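Probable flavin reductase (Sinorhizobium meliloti, PDB 3RH7) binds flavin mononucleotide and probably reduces flavins with NADPH as the hydride donor. Local coordinates at residues N85-Q91 with I120-A126; G182-A188 with L206-E212; Q226-N231 with A257-R263. All coordinates share one frame; numbering follows the deposited sequence.

Contact 1 (N85-Q91 with I120-A126)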
ATOM      1  N   ASN A  85       8.195  -5.790 -12.950  1.00 56.77           N
ATOM      2  CA  ASN A  85       7.156  -4.905 -13.500  1.00 56.55           C
ATOM      3  C   ASN A  85       6.170  -4.498 -12.388  1.00 58.53           C
ATOM      4  O   ASN A  85       5.368  -5.343 -11.949  1.00 57.86           O
ATOM      5  CB  ASN A  85       6.409  -5.568 -14.669  1.00 58.47           C
ATOM      6  CG  ASN A  85       7.206  -5.714 -15.927  1.00 60.65           C
ATOM      7  OD1 ASN A  85       7.261  -4.805 -16.745  1.00 68.60           O
ATOM      8  ND2 ASN A  85       7.771  -6.884 -16.150  1.00 31.99           N
ATOM      9  N   VAL A  86       6.259  -3.215 -11.912  1.00 51.71           N
ATOM     10  CA  VAL A  86       5.393  -2.642 -10.851  1.00 48.68           C
ATOM     11  C   VAL A  86       4.061  -2.268 -11.569  1.00 51.60           C
ATOM     12  O   VAL A  86       4.011  -1.311 -12.344  1.00 51.26           O
ATOM     13  CB  VAL A  86       6.103  -1.461 -10.107  1.00 50.09           C
ATOM     14  CG1 VAL A  86       5.248  -0.858  -9.014  1.00 48.05           C
ATOM     15  CG2 VAL A  86       7.436  -1.905  -9.532  1.00 50.32           C
ATOM     16  N   LEU A  87       3.035  -3.105 -11.395  1.00 46.47           N
ATOM     17  CA  LEU A  87       1.757  -2.964 -12.093  1.00 46.18           C
ATOM     18  C   LEU A  87       0.983  -1.689 -11.737  1.00 51.16           C
ATOM     19  O   LEU A  87       1.088  -1.210 -10.619  1.00 53.36           O
ATOM     20  CB  LEU A  87       0.879  -4.185 -11.809  1.00 45.82           C
ATOM     21  CG  LEU A  87       1.432  -5.563 -12.162  1.00 49.86           C
ATOM     22  CD1 LEU A  87       0.437  -6.610 -11.788  1.00 50.23           C
ATOM     23  CD2 LEU A  87       1.767  -5.693 -13.669  1.00 49.23           C
ATOM     24  N   SER A  88       0.215  -1.137 -12.674  1.00 46.38           N
ATOM     25  CA  SER A  88      -0.563   0.074 -12.413  1.00 45.62           C
ATOM     26  C   SER A  88      -2.026  -0.262 -11.971  1.00 53.18           C
ATOM     27  O   SER A  88      -2.395  -1.444 -11.948  1.00 53.63           O
ATOM     28  CB  SER A  88      -0.565   0.946 -13.653  1.00 47.11           C
ATOM     29  OG  SER A  88      -1.315   0.287 -14.652  1.00 52.50           O
ATOM     30  N   GLU A  89      -2.844   0.770 -11.602  1.00 49.73           N
ATOM     31  CA  GLU A  89      -4.248   0.630 -11.144  1.00 48.85           C
ATOM     32  C   GLU A  89      -5.123  -0.264 -12.015  1.00 54.23           C
ATOM     33  O   GLU A  89      -6.038  -0.928 -11.508  1.00 55.32           O
ATOM     34  CB  GLU A  89      -4.942   1.985 -11.165  1.00 49.45           C
ATOM     35  CG  GLU A  89      -4.659   2.926 -10.035  1.00 57.65           C
ATOM     36  CD  GLU A  89      -5.388   4.240 -10.235  1.00 74.80           C
ATOM     37  OE1 GLU A  89      -5.389   4.763 -11.372  1.00 65.62           O
ATOM     38  OE2 GLU A  89      -5.957   4.751  -9.250  1.00 79.27           O
ATOM     39  N   THR A  90      -4.913  -0.192 -13.332  1.00 49.88           N
ATOM     40  CA  THR A  90      -5.718  -0.882 -14.344  1.00 50.52           C
ATOM     41  C   THR A  90      -5.248  -2.323 -14.609  1.00 56.03           C
ATOM     42  O   THR A  90      -5.890  -3.036 -15.388  1.00 57.47           O
ATOM     43  CB  THR A  90      -5.671  -0.078 -15.655  1.00 48.97           C
ATOM     44  OG1 THR A  90      -4.319  -0.038 -16.146  1.00 53.45           O
ATOM     45  CG2 THR A  90      -6.208   1.337 -15.494  1.00 38.45           C
ATOM     46  N   GLN A  91      -4.130  -2.746 -13.987  1.00 50.80           N
ATOM     47  CA  GLN A  91      -3.532  -4.047 -14.283  1.00 50.43           C
ATOM     48  C   GLN A  91      -3.854  -5.109 -13.249  1.00 57.29           C
ATOM     49  O   GLN A  91      -3.025  -6.021 -13.028  1.00 57.64           O
ATOM     50  CB  GLN A  91      -2.011  -3.917 -14.486  1.00 50.27           C
ATOM     51  CG  GLN A  91      -1.651  -3.313 -15.860  1.00 29.68           C
ATOM     52  CD  GLN A  91      -0.237  -2.786 -15.958  1.00 59.89           C
ATOM     53  OE1 GLN A  91       0.485  -2.554 -14.954  1.00 48.53           O
ATOM     54  NE2 GLN A  91       0.177  -2.546 -17.202  1.00 61.71           N
ATOM     55  N   ILE A 120       9.377  -6.698 -20.494  1.00 63.29           N
ATOM     56  CA  ILE A 120       8.917  -5.404 -19.959  1.00 60.89           C
ATOM     57  C   ILE A 120       7.458  -5.186 -20.371  1.00 64.48           C
ATOM     58  O   ILE A 120       7.181  -5.114 -21.570  1.00 66.37           O
ATOM     59  CB  ILE A 120       9.803  -4.243 -20.485  1.00 63.76           C
ATOM     60  CG1 ILE A 120      11.319  -4.433 -20.215  1.00 63.67           C
ATOM     61  CG2 ILE A 120       9.264  -2.875 -20.047  1.00 63.54           C
ATOM     62  CD1 ILE A 120      11.699  -4.446 -18.856  1.00 66.73           C
ATOM     63  N   PHE A 121       6.537  -5.047 -19.407  1.00 58.97           N
ATOM     64  CA  PHE A 121       5.117  -4.842 -19.714  1.00 58.63           C
ATOM     65  C   PHE A 121       4.790  -3.388 -19.982  1.00 60.93           C
ATOM     66  O   PHE A 121       5.418  -2.485 -19.429  1.00 61.87           O
ATOM     67  CB  PHE A 121       4.215  -5.356 -18.584  1.00 59.65           C
ATOM     68  CG  PHE A 121       4.297  -6.806 -18.183  1.00 61.12           C
ATOM     69  CD1 PHE A 121       4.976  -7.726 -18.968  1.00 64.91           C
ATOM     70  CD2 PHE A 121       3.674  -7.257 -17.030  1.00 63.24           C
ATOM     71  CE1 PHE A 121       5.056  -9.061 -18.590  1.00 67.24           C
ATOM     72  CE2 PHE A 121       3.755  -8.593 -16.649  1.00 66.98           C
ATOM     73  CZ  PHE A 121       4.445  -9.489 -17.429  1.00 66.25           C
ATOM     74  N   SER A 122       3.788  -3.167 -20.812  1.00 55.89           N
ATOM     75  CA  SER A 122       3.385  -1.803 -21.126  1.00 55.45           C
ATOM     76  C   SER A 122       2.336  -1.303 -20.128  1.00 57.50           C
ATOM     77  O   SER A 122       1.721  -2.088 -19.399  1.00 54.98           O
ATOM     78  CB  SER A 122       2.884  -1.697 -22.564  1.00 60.44           C
ATOM     79  OG  SER A 122       1.822  -2.608 -22.772  1.00 70.96           O
ATOM     80  N   ASP A 123       2.202   0.028 -20.049  1.00 55.27           N
ATOM     81  CA  ASP A 123       1.277   0.733 -19.156  1.00 54.49           C
ATOM     82  C   ASP A 123       1.545   0.403 -17.653  1.00 55.83           C
ATOM     83  O   ASP A 123       0.635   0.525 -16.830  1.00 56.91           O
ATOM     84  CB  ASP A 123      -0.205   0.471 -19.543  1.00 56.65           C
ATOM     85  CG  ASP A 123      -0.491   0.462 -21.051  1.00 71.98           C
ATOM     86  OD1 ASP A 123      -0.123   1.450 -21.735  1.00 70.92           O
ATOM     87  OD2 ASP A 123      -1.077  -0.541 -21.544  1.00 81.31           O
ATOM     88  N   VAL A 124       2.800   0.039 -17.290  1.00 48.07           N
ATOM     89  CA  VAL A 124       3.136  -0.286 -15.902  1.00 44.91           C
ATOM     90  C   VAL A 124       3.406   0.997 -15.145  1.00 51.24           C
ATOM     91  O   VAL A 124       3.623   2.032 -15.765  1.00 52.33           O
ATOM     92  CB  VAL A 124       4.294  -1.303 -15.759  1.00 46.93           C
ATOM     93  CG1 VAL A 124       3.941  -2.626 -16.405  1.00 46.70           C
ATOM     94  CG2 VAL A 124       5.619  -0.772 -16.294  1.00 47.11           C
ATOM     95  N   ALA A 125       3.384   0.941 -13.810  1.00 49.04           N
ATOM     96  CA  ALA A 125       3.632   2.093 -12.933  1.00 48.14           C
ATOM     97  C   ALA A 125       5.127   2.433 -12.906  1.00 51.91           C
ATOM     98  O   ALA A 125       5.485   3.597 -12.676  1.00 51.01           O
ATOM     99  CB  ALA A 125       3.128   1.797 -11.522  1.00 47.64           C
ATOM    100  N   ALA A 126       5.986   1.396 -13.139  1.00 48.51           N
ATOM    101  CA  ALA A 126       7.459   1.390 -13.155  1.00 48.61           C
ATOM    102  C   ALA A 126       7.990  -0.010 -13.446  1.00 54.35           C
ATOM    103  O   ALA A 126       7.373  -1.003 -13.055  1.00 53.65           O
ATOM    104  CB  ALA A 126       8.021   1.865 -11.816  1.00 48.42           C
TER

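Contact 2 (G182-A188 with L206-E212)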
ATOM      1  N   GLY A 182     -26.535  10.686  -5.734  1.00 60.39           N
ATOM      2  CA  GLY A 182     -27.699  10.365  -4.927  1.00 60.52           C
ATOM      3  C   GLY A 182     -27.372   9.358  -3.858  1.00 64.29           C
ATOM      4  O   GLY A 182     -26.203   9.242  -3.457  1.00 65.04           O
ATOM      5  N   GLU A 183     -28.403   8.619  -3.396  1.00 60.35           N
ATOM      6  CA  GLU A 183     -28.230   7.586  -2.363  1.00 59.92           C
ATOM      7  C   GLU A 183     -27.286   6.487  -2.860  1.00 65.33           C
ATOM      8  O   GLU A 183     -27.246   6.201  -4.067  1.00 67.69           O
ATOM      9  CB  GLU A 183     -29.568   6.989  -1.870  1.00 61.53           C
ATOM     10  CG  GLU A 183     -30.292   6.177  -2.922  1.00 71.00           C
ATOM     11  CD  GLU A 183     -31.613   5.507  -2.584  1.00 80.56           C
ATOM     12  OE1 GLU A 183     -32.202   5.800  -1.519  1.00 55.95           O
ATOM     13  OE2 GLU A 183     -32.087   4.725  -3.440  1.00 71.55           O
ATOM     14  N   ILE A 184     -26.487   5.935  -1.944  1.00 59.00           N
ATOM     15  CA  ILE A 184     -25.558   4.861  -2.255  1.00 59.04           C
ATOM     16  C   ILE A 184     -25.891   3.625  -1.400  1.00 65.91           C
ATOM     17  O   ILE A 184     -26.257   3.740  -0.216  1.00 66.87           O
ATOM     18  CB  ILE A 184     -24.066   5.271  -2.069  1.00 61.32           C
ATOM     19  CG1 ILE A 184     -23.856   5.939  -0.689  1.00 62.24           C
ATOM     20  CG2 ILE A 184     -23.537   6.093  -3.237  1.00 61.52           C
ATOM     21  CD1 ILE A 184     -22.644   6.862  -0.435  1.00 73.25           C
ATOM     22  N   ARG A 185     -25.745   2.441  -2.003  1.00 60.83           N
ATOM     23  CA  ARG A 185     -25.880   1.217  -1.254  1.00 59.73           C
ATOM     24  C   ARG A 185     -24.486   0.881  -0.753  1.00 64.27           C
ATOM     25  O   ARG A 185     -23.570   0.668  -1.561  1.00 64.61           O
ATOM     26  CB  ARG A 185     -26.472   0.095  -2.097  1.00 56.79           C
ATOM     27  CG  ARG A 185     -26.338  -1.219  -1.373  1.00 58.43           C
ATOM     28  CD  ARG A 185     -26.817  -2.367  -2.188  1.00 63.76           C
ATOM     29  NE  ARG A 185     -28.262  -2.522  -2.106  1.00 60.28           N
ATOM     30  CZ  ARG A 185     -29.069  -2.291  -3.125  1.00 80.53           C
ATOM     31  NH1 ARG A 185     -28.573  -1.893  -4.301  1.00 72.76           N
ATOM     32  NH2 ARG A 185     -30.384  -2.467  -2.993  1.00 62.09           N
ATOM     33  N   LEU A 186     -24.308   0.892   0.573  1.00 58.96           N
ATOM     34  CA  LEU A 186     -23.018   0.583   1.174  1.00 55.76           C
ATOM     35  C   LEU A 186     -22.943  -0.888   1.464  1.00 60.85           C
ATOM     36  O   LEU A 186     -23.665  -1.376   2.335  1.00 62.40           O
ATOM     37  CB  LEU A 186     -22.797   1.381   2.456  1.00 54.19           C
ATOM     38  CG  LEU A 186     -22.920   2.880   2.369  1.00 56.99           C
ATOM     39  CD1 LEU A 186     -22.616   3.479   3.690  1.00 55.49           C
ATOM     40  CD2 LEU A 186     -21.991   3.439   1.300  1.00 61.09           C
ATOM     41  N   GLY A 187     -22.114  -1.591   0.704  1.00 55.81           N
ATOM     42  CA  GLY A 187     -21.916  -3.022   0.890  1.00 55.21           C
ATOM     43  C   GLY A 187     -20.552  -3.342   1.450  1.00 57.17           C
ATOM     44  O   GLY A 187     -19.666  -2.486   1.451  1.00 59.12           O
ATOM     45  N   ALA A 188     -20.353  -4.575   1.902  1.00 51.01           N
ATOM     46  CA  ALA A 188     -19.069  -4.981   2.436  1.00 50.24           C
ATOM     47  C   ALA A 188     -18.756  -6.442   2.190  1.00 56.69           C
ATOM     48  O   ALA A 188     -19.639  -7.298   2.275  1.00 57.84           O
ATOM     49  CB  ALA A 188     -19.012  -4.708   3.929  1.00 50.67           C
ATOM     50  N   LEU A 206     -25.007  -9.819   0.175  1.00 65.19           N
ATOM     51  CA  LEU A 206     -23.947  -9.200   0.946  1.00 62.08           C
ATOM     52  C   LEU A 206     -24.550  -8.222   1.957  1.00 65.58           C
ATOM     53  O   LEU A 206     -25.609  -7.653   1.674  1.00 65.08           O
ATOM     54  CB  LEU A 206     -22.966  -8.479   0.021  1.00 60.14           C
ATOM     55  CG  LEU A 206     -21.867  -9.321  -0.568  1.00 64.21           C
ATOM     56  CD1 LEU A 206     -21.180  -8.576  -1.709  1.00 62.75           C
ATOM     57  CD2 LEU A 206     -20.866  -9.779   0.521  1.00 68.21           C
ATOM     58  N   PRO A 207     -23.941  -8.021   3.150  1.00 62.58           N
ATOM     59  CA  PRO A 207     -24.534  -7.069   4.108  1.00 61.82           C
ATOM     60  C   PRO A 207     -24.500  -5.670   3.535  1.00 65.61           C
ATOM     61  O   PRO A 207     -23.482  -5.296   2.950  1.00 64.62           O
ATOM     62  CB  PRO A 207     -23.623  -7.199   5.330  1.00 62.53           C
ATOM     63  CG  PRO A 207     -22.321  -7.676   4.774  1.00 66.12           C
ATOM     64  CD  PRO A 207     -22.694  -8.612   3.691  1.00 63.40           C
ATOM     65  N   ASN A 208     -25.621  -4.935   3.602  1.00 62.20           N
ATOM     66  CA  ASN A 208     -25.636  -3.574   3.046  1.00 60.12           C
ATOM     67  C   ASN A 208     -26.733  -2.722   3.630  1.00 62.32           C
ATOM     68  O   ASN A 208     -27.735  -3.248   4.136  1.00 64.06           O
ATOM     69  CB  ASN A 208     -25.799  -3.606   1.524  1.00 59.44           C
ATOM     70  CG  ASN A 208     -27.173  -4.040   1.064  1.00 71.39           C
ATOM     71  OD1 ASN A 208     -28.057  -3.208   0.803  1.00 71.42           O
ATOM     72  ND2 ASN A 208     -27.384  -5.350   0.988  1.00 54.96           N
ATOM     73  N   CYS A 209     -26.572  -1.408   3.476  1.00 55.47           N
ATOM     74  CA  CYS A 209     -27.548  -0.404   3.862  1.00 55.92           C
ATOM     75  C   CYS A 209     -27.394   0.803   2.952  1.00 56.94           C
ATOM     76  O   CYS A 209     -26.271   1.210   2.677  1.00 53.91           O
ATOM     77  CB  CYS A 209     -27.433  -0.032   5.340  1.00 56.75           C
ATOM     78  SG  CYS A 209     -25.892   0.802   5.806  1.00 59.18           S
ATOM     79  N   THR A 210     -28.524   1.317   2.430  1.00 54.35           N
ATOM     80  CA  THR A 210     -28.575   2.451   1.497  1.00 53.02           C
ATOM     81  C   THR A 210     -28.845   3.736   2.275  1.00 54.76           C
ATOM     82  O   THR A 210     -29.884   3.880   2.927  1.00 54.41           O
ATOM     83  CB  THR A 210     -29.620   2.196   0.400  1.00 61.87           C
ATOM     84  OG1 THR A 210     -29.373   0.927  -0.208  1.00 67.33           O
ATOM     85  CG2 THR A 210     -29.648   3.270  -0.648  1.00 54.09           C
ATOM     86  N   VAL A 211     -27.897   4.678   2.179  1.00 49.69           N
ATOM     87  CA  VAL A 211     -27.914   5.977   2.857  1.00 49.41           C
ATOM     88  C   VAL A 211     -27.529   7.086   1.878  1.00 55.81           C
ATOM     89  O   VAL A 211     -27.061   6.791   0.768  1.00 56.24           O
ATOM     90  CB  VAL A 211     -26.956   5.971   4.082  1.00 53.16           C
ATOM     91  CG1 VAL A 211     -27.376   4.933   5.119  1.00 53.06           C
ATOM     92  CG2 VAL A 211     -25.496   5.745   3.657  1.00 52.26           C
ATOM     93  N   GLU A 212     -27.698   8.360   2.291  1.00 53.43           N
ATOM     94  CA  GLU A 212     -27.273   9.525   1.497  1.00 53.15           C
ATOM     95  C   GLU A 212     -26.693  10.541   2.454  1.00 60.46           C
ATOM     96  O   GLU A 212     -27.433  11.286   3.100  1.00 61.48           O
ATOM     97  CB  GLU A 212     -28.412  10.116   0.667  1.00 55.46           C
ATOM     98  CG  GLU A 212     -27.981  11.213  -0.298  1.00 65.37           C
ATOM     99  CD  GLU A 212     -29.020  11.737  -1.283  1.00 93.88           C
ATOM    100  OE1 GLU A 212     -30.203  11.317  -1.239  1.00 76.37           O
ATOM    101  OE2 GLU A 212     -28.625  12.586  -2.114  1.00 92.67           O
TER

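Contact 3 (Q226-N231 with A257-R263)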
ATOM      1  N   GLN A 226     -23.707  -3.686  14.574  1.00 51.29           N
ATOM      2  CA  GLN A 226     -25.084  -3.859  15.044  1.00 51.08           C
ATOM      3  C   GLN A 226     -25.658  -5.197  14.550  1.00 55.65           C
ATOM      4  O   GLN A 226     -26.239  -5.947  15.338  1.00 58.65           O
ATOM      5  CB  GLN A 226     -25.923  -2.658  14.509  1.00 51.71           C
ATOM      6  CG  GLN A 226     -27.461  -2.757  14.545  1.00 54.71           C
ATOM      7  CD  GLN A 226     -28.075  -3.529  13.400  1.00 69.72           C
ATOM      8  OE1 GLN A 226     -27.674  -3.410  12.242  1.00 49.88           O
ATOM      9  NE2 GLN A 226     -29.035  -4.395  13.719  1.00 88.37           N
ATOM     10  N   LEU A 227     -25.529  -5.451  13.228  1.00 49.66           N
ATOM     11  CA  LEU A 227     -26.083  -6.572  12.509  1.00 49.78           C
ATOM     12  C   LEU A 227     -25.567  -7.910  13.045  1.00 58.15           C
ATOM     13  O   LEU A 227     -26.376  -8.813  13.380  1.00 59.84           O
ATOM     14  CB  LEU A 227     -25.757  -6.407  11.012  1.00 48.01           C
ATOM     15  CG  LEU A 227     -26.247  -7.509  10.042  1.00 53.58           C
ATOM     16  CD1 LEU A 227     -27.770  -7.486   9.852  1.00 53.26           C
ATOM     17  CD2 LEU A 227     -25.539  -7.390   8.709  1.00 56.86           C
ATOM     18  N   THR A 228     -24.224  -8.003  13.134  1.00 54.15           N
ATOM     19  CA  THR A 228     -23.476  -9.200  13.496  1.00 55.75           C
ATOM     20  C   THR A 228     -23.244  -9.355  15.001  1.00 64.27           C
ATOM     21  O   THR A 228     -23.129 -10.490  15.498  1.00 66.38           O
ATOM     22  CB  THR A 228     -22.124  -9.201  12.789  1.00 62.67           C
ATOM     23  OG1 THR A 228     -21.361  -8.116  13.296  1.00 63.99           O
ATOM     24  CG2 THR A 228     -22.246  -9.096  11.264  1.00 60.33           C
ATOM     25  N   GLY A 229     -23.135  -8.235  15.708  1.00 61.16           N
ATOM     26  CA  GLY A 229     -22.836  -8.247  17.140  1.00 62.63           C
ATOM     27  C   GLY A 229     -21.347  -8.480  17.374  1.00 67.02           C
ATOM     28  O   GLY A 229     -20.920  -8.845  18.476  1.00 68.34           O
ATOM     29  N   LEU A 230     -20.561  -8.290  16.313  1.00 60.88           N
ATOM     30  CA  LEU A 230     -19.129  -8.489  16.269  1.00 59.87           C
ATOM     31  C   LEU A 230     -18.440  -7.137  16.089  1.00 64.58           C
ATOM     32  O   LEU A 230     -19.109  -6.142  15.832  1.00 64.27           O
ATOM     33  CB  LEU A 230     -18.835  -9.416  15.077  1.00 59.70           C
ATOM     34  CG  LEU A 230     -18.633 -10.897  15.304  1.00 66.47           C
ATOM     35  CD1 LEU A 230     -19.748 -11.516  16.111  1.00 69.57           C
ATOM     36  CD2 LEU A 230     -18.603 -11.607  13.991  1.00 69.88           C
ATOM     37  N   ASN A 231     -17.117  -7.093  16.243  1.00 62.79           N
ATOM     38  CA  ASN A 231     -16.331  -5.878  16.072  1.00 62.35           C
ATOM     39  C   ASN A 231     -15.845  -5.845  14.660  1.00 66.02           C
ATOM     40  O   ASN A 231     -15.388  -6.869  14.155  1.00 66.09           O
ATOM     41  CB  ASN A 231     -15.169  -5.803  17.063  1.00 67.91           C
ATOM     42  CG  ASN A 231     -15.589  -5.626  18.495  1.00 85.27           C
ATOM     43  OD1 ASN A 231     -16.415  -4.771  18.832  1.00 80.00           O
ATOM     44  ND2 ASN A 231     -15.009  -6.426  19.369  1.00 77.05           N
ATOM     45  N   ALA A 257     -14.127  -8.875  10.434  1.00 58.08           N
ATOM     46  CA  ALA A 257     -14.917  -9.117  11.626  1.00 59.12           C
ATOM     47  C   ALA A 257     -14.096  -9.853  12.675  1.00 63.16           C
ATOM     48  O   ALA A 257     -13.226 -10.679  12.339  1.00 62.61           O
ATOM     49  CB  ALA A 257     -16.162  -9.906  11.287  1.00 60.99           C
ATOM     50  N   SER A 258     -14.388  -9.552  13.958  1.00 59.59           N
ATOM     51  CA  SER A 258     -13.745 -10.199  15.091  1.00 60.10           C
ATOM     52  C   SER A 258     -14.241 -11.652  15.172  1.00 67.52           C
ATOM     53  O   SER A 258     -15.146 -12.036  14.420  1.00 66.76           O
ATOM     54  CB  SER A 258     -14.032  -9.419  16.367  1.00 63.05           C
ATOM     55  OG  SER A 258     -15.423  -9.312  16.596  1.00 72.86           O
ATOM     56  N   ASP A 259     -13.634 -12.476  16.031  1.00 66.73           N
ATOM     57  CA  ASP A 259     -14.052 -13.873  16.114  1.00 67.32           C
ATOM     58  C   ASP A 259     -15.394 -14.008  16.843  1.00 71.29           C
ATOM     59  O   ASP A 259     -15.772 -13.124  17.632  1.00 69.30           O
ATOM     60  CB  ASP A 259     -12.972 -14.722  16.773  1.00 69.60           C
ATOM     61  CG  ASP A 259     -11.710 -14.848  15.952  1.00 86.99           C
ATOM     62  OD1 ASP A 259     -11.797 -14.761  14.695  1.00 87.90           O
ATOM     63  OD2 ASP A 259     -10.642 -15.069  16.550  1.00 99.73           O
ATOM     64  N   GLY A 260     -16.119 -15.074  16.495  1.00 69.48           N
ATOM     65  CA  GLY A 260     -17.416 -15.392  17.074  1.00 70.92           C
ATOM     66  C   GLY A 260     -18.547 -15.597  16.090  1.00 74.78           C
ATOM     67  O   GLY A 260     -18.459 -15.215  14.921  1.00 74.28           O
ATOM     68  N   ALA A 261     -19.636 -16.180  16.575  1.00 71.58           N
ATOM     69  CA  ALA A 261     -20.821 -16.405  15.765  1.00 72.06           C
ATOM     70  C   ALA A 261     -21.624 -15.118  15.628  1.00 76.14           C
ATOM     71  O   ALA A 261     -21.931 -14.482  16.649  1.00 76.72           O
ATOM     72  CB  ALA A 261     -21.680 -17.494  16.377  1.00 75.15           C
ATOM     73  N   PRO A 262     -21.964 -14.707  14.380  1.00 70.77           N
ATOM     74  CA  PRO A 262     -22.753 -13.480  14.213  1.00 68.73           C
ATOM     75  C   PRO A 262     -24.213 -13.680  14.635  1.00 71.95           C
ATOM     76  O   PRO A 262     -24.801 -14.762  14.440  1.00 72.78           O
ATOM     77  CB  PRO A 262     -22.621 -13.171  12.720  1.00 69.33           C
ATOM     78  CG  PRO A 262     -22.420 -14.490  12.083  1.00 75.12           C
ATOM     79  CD  PRO A 262     -21.673 -15.345  13.077  1.00 71.79           C
ATOM     80  N   ARG A 263     -24.776 -12.608  15.239  1.00 66.09           N
ATOM     81  CA  ARG A 263     -26.149 -12.433  15.722  1.00 65.99           C
ATOM     82  C   ARG A 263     -27.182 -12.957  14.682  1.00 70.13           C
ATOM     83  O   ARG A 263     -28.145 -13.622  15.041  1.00 70.19           O
ATOM     84  CB  ARG A 263     -26.350 -10.931  15.985  1.00 63.51           C
ATOM     85  CG  ARG A 263     -27.575 -10.562  16.779  1.00 73.38           C
ATOM     86  CD  ARG A 263     -27.729  -9.065  16.956  1.00 82.60           C
ATOM     87  NE  ARG A 263     -28.976  -8.774  17.675  1.00 95.96           N
ATOM     88  CZ  ARG A 263     -29.124  -8.824  19.006  1.00110.06           C
ATOM     89  NH1 ARG A 263     -28.091  -9.127  19.789  1.00110.43           N
ATOM     90  NH2 ARG A 263     -30.303  -8.567  19.562  1.00 77.82           N
TER

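Contact 1 (N85-Q91 with I120-A126)
Val86, on strand 81-86, pairs antiparallel with Ala126: Val86 N donates to Ala126 O at 2.7 Å, while Val86 O receives Ala125 N at 2.8 Å and, weakly, Ala126 N. Two successive residues, Ala125 and Ala126, therefore lie opposite the single Val86, which makes a classic beta bulge at the start of strand 126-138. Beyond the bulge the link passes to side chains. Asn85 OD1 accepts Phe121 N at 2.8 Å in a nearly straight bond (169° at the hydrogen), the donor standing above the carbonyl plane. The same amide lies flat on the Phe121 ring, the planes 9° apart and ND2 over the ring centre; ND2 also bonds Pro119 O, which helps fix its rotation. Leu87 CD2 reaches the edge of that ring, 4.2 Å from Phe121 CD2. The pairing lies in the FMN-binding split barrel, and the Phe121 ring also meets that of Phe98, an FMN-binding residue. Gln91, in the type I turn Ser88 to Gln91, extends beyond CG (chi2 163°) back across the turn, where its OE1 receives Ser88 N at 2.7 Å and NE2 makes a weak bond to Ser122 O. Ser88 OG donates to Asp123 O at 2.9 Å.

Contact 2 (G182-A188 with L206-E212)
Arg185 and Asn208 meet across two antiparallel strands, 184-188 and 208-211, whose axes come within 4.4 Å at 156°. Starting at its base, Arg185 CB lies 3.6 Å from OG1 of Thr210, its non-hydrogen-bonded partner. CG, anti to the backbone N (chi1 169°), runs beside the Asn208 side chain, 3.8 Å from Asn208 CB. CD comes to 3.3 Å from Asn208 OD1, and the chain then bends at chi3. NE donates to Asn208 OD1 at 3.0 Å; the oxygen lies in the guanidinium plane, but NE stands well above the amide's carbonyl plane, the two planes being 73° apart. At the tip, NH1 turns to a salt bridge with Asp246. The other end of the amide is held too, Asn208 ND2 donating to Leu206 O.

The strands form one margin of a mixed four-stranded sheet, order 208-211, 184-191, 249-257, 232-242, with 208-211 outermost within the chain. Ile184 with Val211 and Leu186 with Cys209 are the hydrogen-bonded pairs, and each is closed by two backbone bonds. On the face carrying these four residues, Leu186 CD1 packs at 3.7 Å from Val211 CG2, and Leu186 also touches Pro216 and Thr219 of helix 216-228. Toward Pro207 the ladder weakens: Ala188 N reaches Pro207 O at 3.4 Å in a weak bond.

Contact 3 (Q226-N231 with A257-R263)
This is a surface contact between the C-terminal end of helix 216-228, with the residues leading into strand 232-242, and the loop that follows strand 249-257. Backbone bonds pin it near both ends, and a leucine fills the middle. At the helix end, Arg263 N donates to Thr228 O at 2.7 Å, almost straight at the hydrogen (176°), though from above the carbonyl plane. Pro262 CA approaches the same oxygen in a CA-H...O contact, and Pro262 CB lies 4.0 Å from Thr228 CB. The aliphatic part of Arg263 continues along the helix terminus: CB is 3.4 Å from Leu227 O.

At the other end, Ser258 is held through backbone and side chain alike. Its N donates to Asn231 O at 2.9 Å, in the carbonyl plane, while its OG accepts Asn231 N at 2.8 Å; a chi1 of 58° turns the hydroxyl toward that N-H. Leu230 reaches from between these ends into the curve of the loop. Its CD2 sits 4.0 Å from Ala257 CB and 3.5 Å from Ser258 O, and its CD1 faces Ala261 O. Phe267 of strand 266-268 also packs on Leu230, Ala257 and Pro262.

Thr228 OG1 accepts Leu230 N, an ST turn that bends the chain as it leaves the helix, and its hydroxyl hydrogen-bonds to Leu224 O. The carbonyls of Ser258 and Gly260 both bond Gln192 NE2. Two of the carbonyls facing the leucine thus have a polar partner in Gln192, while the Leu230 side chain contributes only apolar packing and the directional bonds lie at the two ends, two between backbone groups and one on the Ser258 hydroxyl.

Contact 1 belongs to the flavin-binding barrel, whereas contacts 2 and 3 lie together in the part built on the four-stranded mixed sheet. The centres of contacts 1 and 2 are about 32 Å apart, with nearest atoms about 19 Å apart; contact 3 lies on the opposite side of the chain's centre from contact 1, about 39 Å between centres. Contacts 2 and 3 do touch: Pro207 CB is 3.9 Å from Leu227 CD2, a packing contact that joins the strand 208-211 region to the helix 216-228 following it. Contact 1 is near the flavin, the Leu87 side chain lying about 8 Å from FMN, while contacts 2 and 3 lie away from the known FMN-binding residues.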